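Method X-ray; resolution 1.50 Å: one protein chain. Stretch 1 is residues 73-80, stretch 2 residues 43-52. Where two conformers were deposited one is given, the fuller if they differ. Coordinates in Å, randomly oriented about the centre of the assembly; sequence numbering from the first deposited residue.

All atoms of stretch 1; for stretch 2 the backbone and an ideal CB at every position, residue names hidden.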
# COMPACT_ATOMS: atom_id res chain seq x y z
N GLU A 73 13.66 5.22 5.78
CA GLU A 73 13.31 5.67 7.11
C GLU A 73 11.80 5.87 7.22
O GLU A 73 11.16 6.37 6.29
CB GLU A 73 14.04 6.97 7.43
CG GLU A 73 15.55 6.78 7.51
CD GLU A 73 16.27 8.00 8.07
OE1 GLU A 73 15.75 9.13 7.90
OE2 GLU A 73 17.35 7.82 8.66
N LEU A 74 11.23 5.45 8.35
CA LEU A 74 9.81 5.64 8.57
C LEU A 74 9.50 7.12 8.74
O LEU A 74 10.12 7.78 9.58
CB LEU A 74 9.36 4.86 9.82
CG LEU A 74 7.86 4.61 9.93
CD1 LEU A 74 7.41 3.63 8.85
CD2 LEU A 74 7.46 4.13 11.32
N PRO A 75 8.58 7.69 7.96
CA PRO A 75 8.25 9.11 8.12
C PRO A 75 7.53 9.37 9.43
O PRO A 75 6.74 8.55 9.90
CB PRO A 75 7.36 9.42 6.91
CG PRO A 75 6.82 8.12 6.47
CD PRO A 75 7.81 7.05 6.87
N SER A 76 7.80 10.53 10.02
CA SER A 76 7.02 11.00 11.14
C SER A 76 5.61 11.37 10.67
O SER A 76 5.34 11.51 9.47
CB SER A 76 7.68 12.20 11.80
OG SER A 76 7.51 13.37 11.00
N GLY A 77 4.70 11.54 11.63
CA GLY A 77 3.35 11.91 11.27
C GLY A 77 2.68 12.73 12.36
O GLY A 77 3.22 12.91 13.45
N PHE A 78 1.49 13.22 12.03
CA PHE A 78 0.69 14.00 12.97
C PHE A 78 -0.76 13.58 12.85
O PHE A 78 -1.23 13.20 11.77
CB PHE A 78 0.83 15.52 12.70
CG PHE A 78 0.42 15.94 11.31
CD1 PHE A 78 1.31 15.84 10.25
CD2 PHE A 78 -0.86 16.41 11.07
CE1 PHE A 78 0.93 16.20 8.97
CE2 PHE A 78 -1.26 16.80 9.78
CZ PHE A 78 -0.36 16.70 8.74
N HIS A 79 -1.48 13.65 13.97
CA HIS A 79 -2.90 13.30 14.01
C HIS A 79 -3.76 14.51 13.67
O HIS A 79 -3.51 15.61 14.18
CB HIS A 79 -3.29 12.76 15.38
CG HIS A 79 -2.62 11.46 15.74
ND1 HIS A 79 -3.16 10.24 15.41
CD2 HIS A 79 -1.49 11.20 16.44
CE1 HIS A 79 -2.37 9.28 15.86
NE2 HIS A 79 -1.35 9.84 16.49
N ARG A 80 -4.76 14.31 12.82
CA ARG A 80 -5.72 15.37 12.48
C ARG A 80 -7.01 14.72 12.00
O ARG A 80 -7.00 13.95 11.04
CB ARG A 80 -5.14 16.30 11.42
CG ARG A 80 -5.85 17.66 11.30
CD ARG A 80 -5.39 18.36 10.03
NE ARG A 80 -6.24 19.50 9.70
CZ ARG A 80 -5.97 20.76 10.03
NH1 ARG A 80 -4.85 21.03 10.69
NH2 ARG A 80 -6.80 21.73 9.68
N UNK A 43 -0.86 2.29 22.04
CA UNK A 43 0.59 2.42 21.99
C UNK A 43 1.08 2.83 20.61
O UNK A 43 2.29 2.86 20.39
CB UNK A 43 1.25 1.10 22.40
N UNK A 44 0.17 3.17 19.70
CA UNK A 44 0.57 3.51 18.34
C UNK A 44 1.65 4.59 18.30
O UNK A 44 2.67 4.44 17.62
CB UNK A 44 -0.65 3.97 17.54
N UNK A 45 1.41 5.73 18.96
CA UNK A 45 2.39 6.81 18.88
C UNK A 45 3.74 6.38 19.42
O UNK A 45 4.78 6.71 18.85
CB UNK A 45 1.89 8.04 19.64
N UNK A 46 3.75 5.67 20.56
CA UNK A 46 5.01 5.21 21.13
C UNK A 46 5.76 4.31 20.16
O UNK A 46 6.97 4.47 19.95
CB UNK A 46 4.76 4.47 22.45
N UNK A 47 5.06 3.37 19.53
CA UNK A 47 5.70 2.45 18.60
C UNK A 47 6.16 3.19 17.35
O UNK A 47 7.31 3.07 16.92
CB UNK A 47 4.75 1.31 18.23
N UNK A 48 5.26 3.98 16.76
CA UNK A 48 5.59 4.66 15.52
C UNK A 48 6.79 5.58 15.71
O UNK A 48 7.77 5.51 14.95
CB UNK A 48 4.39 5.45 15.01
N UNK A 49 6.74 6.45 16.73
CA UNK A 49 7.82 7.41 16.95
C UNK A 49 9.15 6.73 17.26
O UNK A 49 10.21 7.26 16.94
CB UNK A 49 7.45 8.36 18.09
N UNK A 50 9.10 5.54 17.88
CA UNK A 50 10.33 4.80 18.16
C UNK A 50 10.96 4.26 16.89
O UNK A 50 12.16 4.43 16.66
CB UNK A 50 10.05 3.65 19.13
N UNK A 51 10.15 3.66 16.01
CA UNK A 51 10.68 3.08 14.77
C UNK A 51 11.25 4.16 13.86
O UNK A 51 12.18 3.91 13.08
CB UNK A 51 9.59 2.30 14.03
N UNK A 52 10.71 5.38 13.95
CA UNK A 52 11.22 6.49 13.15
C UNK A 52 12.69 6.78 13.42
O UNK A 52 13.33 7.49 12.63
CB UNK A 52 10.39 7.75 13.42

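Stretch 2 is mostly one helical run, and stretch 1 passes it as a loop leading into a strand, so the choice at each position depends on which side of the helix it occupies.

Position 43 sits right before the helix, with nothing of stretch 1 within reach of its CB. A small polar cap or any soluble residue would serve. It is lysine, and K43 contributes through its backbone, its O accepting from the N of residue 47.

Position 44 points its CB toward stretch 1, yet no atom of stretch 1 lies within 5.5 Å of that CB. Only a long side chain could close the gap, whether aromatic, leucine or methionine. Phenylalanine is deposited, with chi1 t. F44 CD1 comes to 4.4 Å from H79 CE1, at the edge of the imidazole, a light touch.

Position 45 points sideways, but its CB lies 4.9 Å from H79 NE2, a nitrogen that can donate or accept. Aspartate or asparagine would span that distance, and serine might approach it. The residue is aspartate: H79 NE2 donates to D45 OD1 at 2.6 Å, with an N-H...acceptor angle of 173°.

Positions 46 and 47 are out of reach, so stretch 1 sets no preference. They are T46, whose O accepts from the OG1 of residue 50 at 2.7 Å, and V47.

Position 48 is the richest. Its CB points sideways, 5.0 Å from L74 CD2, while farther along the loop P75 O offers an acceptor. A leucine or phenylalanine could cover the methyl; meeting the carbonyl as well calls for a long side chain with a donor. Tryptophan does both. W48 NE1 donates to P75 O at 2.8 Å from the edge of the indole, while L74 CD2 lies over one face, 3.6 Å from the centroid of the six-membered ring and 19° off its normal, a CH-pi contact.

Position 49 points away, with open space around its CB; a polar residue fits. It is aspartate, whose end nevertheless comes nearer stretch 1: water 1 donates to D49 OD1 at 2.6 Å and accepts from G77 N at 3.1 Å, bridging what direct contact does not.

Position 50 also points away and could be many things. T50 spends its hydroxyl within the helix, on the carbonyl of T46.

Position 51 has its CB 3.9 Å from L74 CD2, so a compact apolar residue such as valine, alanine or isoleucine suits. Valine places V51 CG1 3.8 Å from L74 CD2, and its O receives a bond from water 2, which in turn accepts from L74 N.

Position 52 is the tightest, its CA 4.9 Å from L74 CA and its CB 3.8 Å from L74 O. Something small is indicated: alanine, serine or cysteine. The residue is cysteine, and C52 SG lies 3.5 Å from P75 O and 4.1 Å from L74 CD2, packing against both backbone and methyl.

Stretch 2 43-52: KFDTVWDTVC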
# COMPACT_ATOMS: atom_id res chain seq x y z
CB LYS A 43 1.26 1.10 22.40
CG LYS A 43 0.96 0.69 23.83
CD LYS A 43 1.48 1.72 24.81
CE LYS A 43 1.79 1.07 26.16
NZ LYS A 43 1.89 2.07 27.26
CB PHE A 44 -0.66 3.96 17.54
CG PHE A 44 -0.35 4.32 16.11
CD1 PHE A 44 -0.00 5.62 15.76
CD2 PHE A 44 -0.40 3.36 15.12
CE1 PHE A 44 0.31 5.94 14.46
CE2 PHE A 44 -0.10 3.68 13.81
CZ PHE A 44 0.25 4.97 13.48
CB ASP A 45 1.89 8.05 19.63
CG ASP A 45 0.80 8.79 18.90
OD1 ASP A 45 0.73 8.71 17.66
OD2 ASP A 45 0.03 9.50 19.58
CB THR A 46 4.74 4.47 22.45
OG1 THR A 46 4.21 5.39 23.41
CG2 THR A 46 6.01 3.85 23.00
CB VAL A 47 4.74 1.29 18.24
CG1 VAL A 47 5.32 0.46 17.09
CG2 VAL A 47 4.45 0.44 19.47
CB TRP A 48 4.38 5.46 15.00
CG TRP A 48 4.59 5.90 13.58
CD1 TRP A 48 5.25 7.02 13.16
CD2 TRP A 48 4.20 5.19 12.41
NE1 TRP A 48 5.29 7.05 11.78
CE2 TRP A 48 4.63 5.95 11.30
CE3 TRP A 48 3.52 3.99 12.19
CZ2 TRP A 48 4.41 5.53 9.98
CZ3 TRP A 48 3.29 3.58 10.89
CH2 TRP A 48 3.74 4.35 9.80
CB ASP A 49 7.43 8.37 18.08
CG ASP A 49 6.31 9.33 17.68
OD1 ASP A 49 5.93 9.37 16.49
OD2 ASP A 49 5.79 10.01 18.58
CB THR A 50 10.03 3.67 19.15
OG1 THR A 50 9.63 4.24 20.40
CG2 THR A 50 11.27 2.81 19.40
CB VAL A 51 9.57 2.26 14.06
CG1 VAL A 51 10.04 1.68 12.71
CG2 VAL A 51 9.08 1.15 14.98
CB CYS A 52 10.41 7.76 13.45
SG CYS A 52 8.77 7.79 12.68
O HOH W 1 5.77 10.97 14.43
O HOH W 2 12.94 4.51 10.50
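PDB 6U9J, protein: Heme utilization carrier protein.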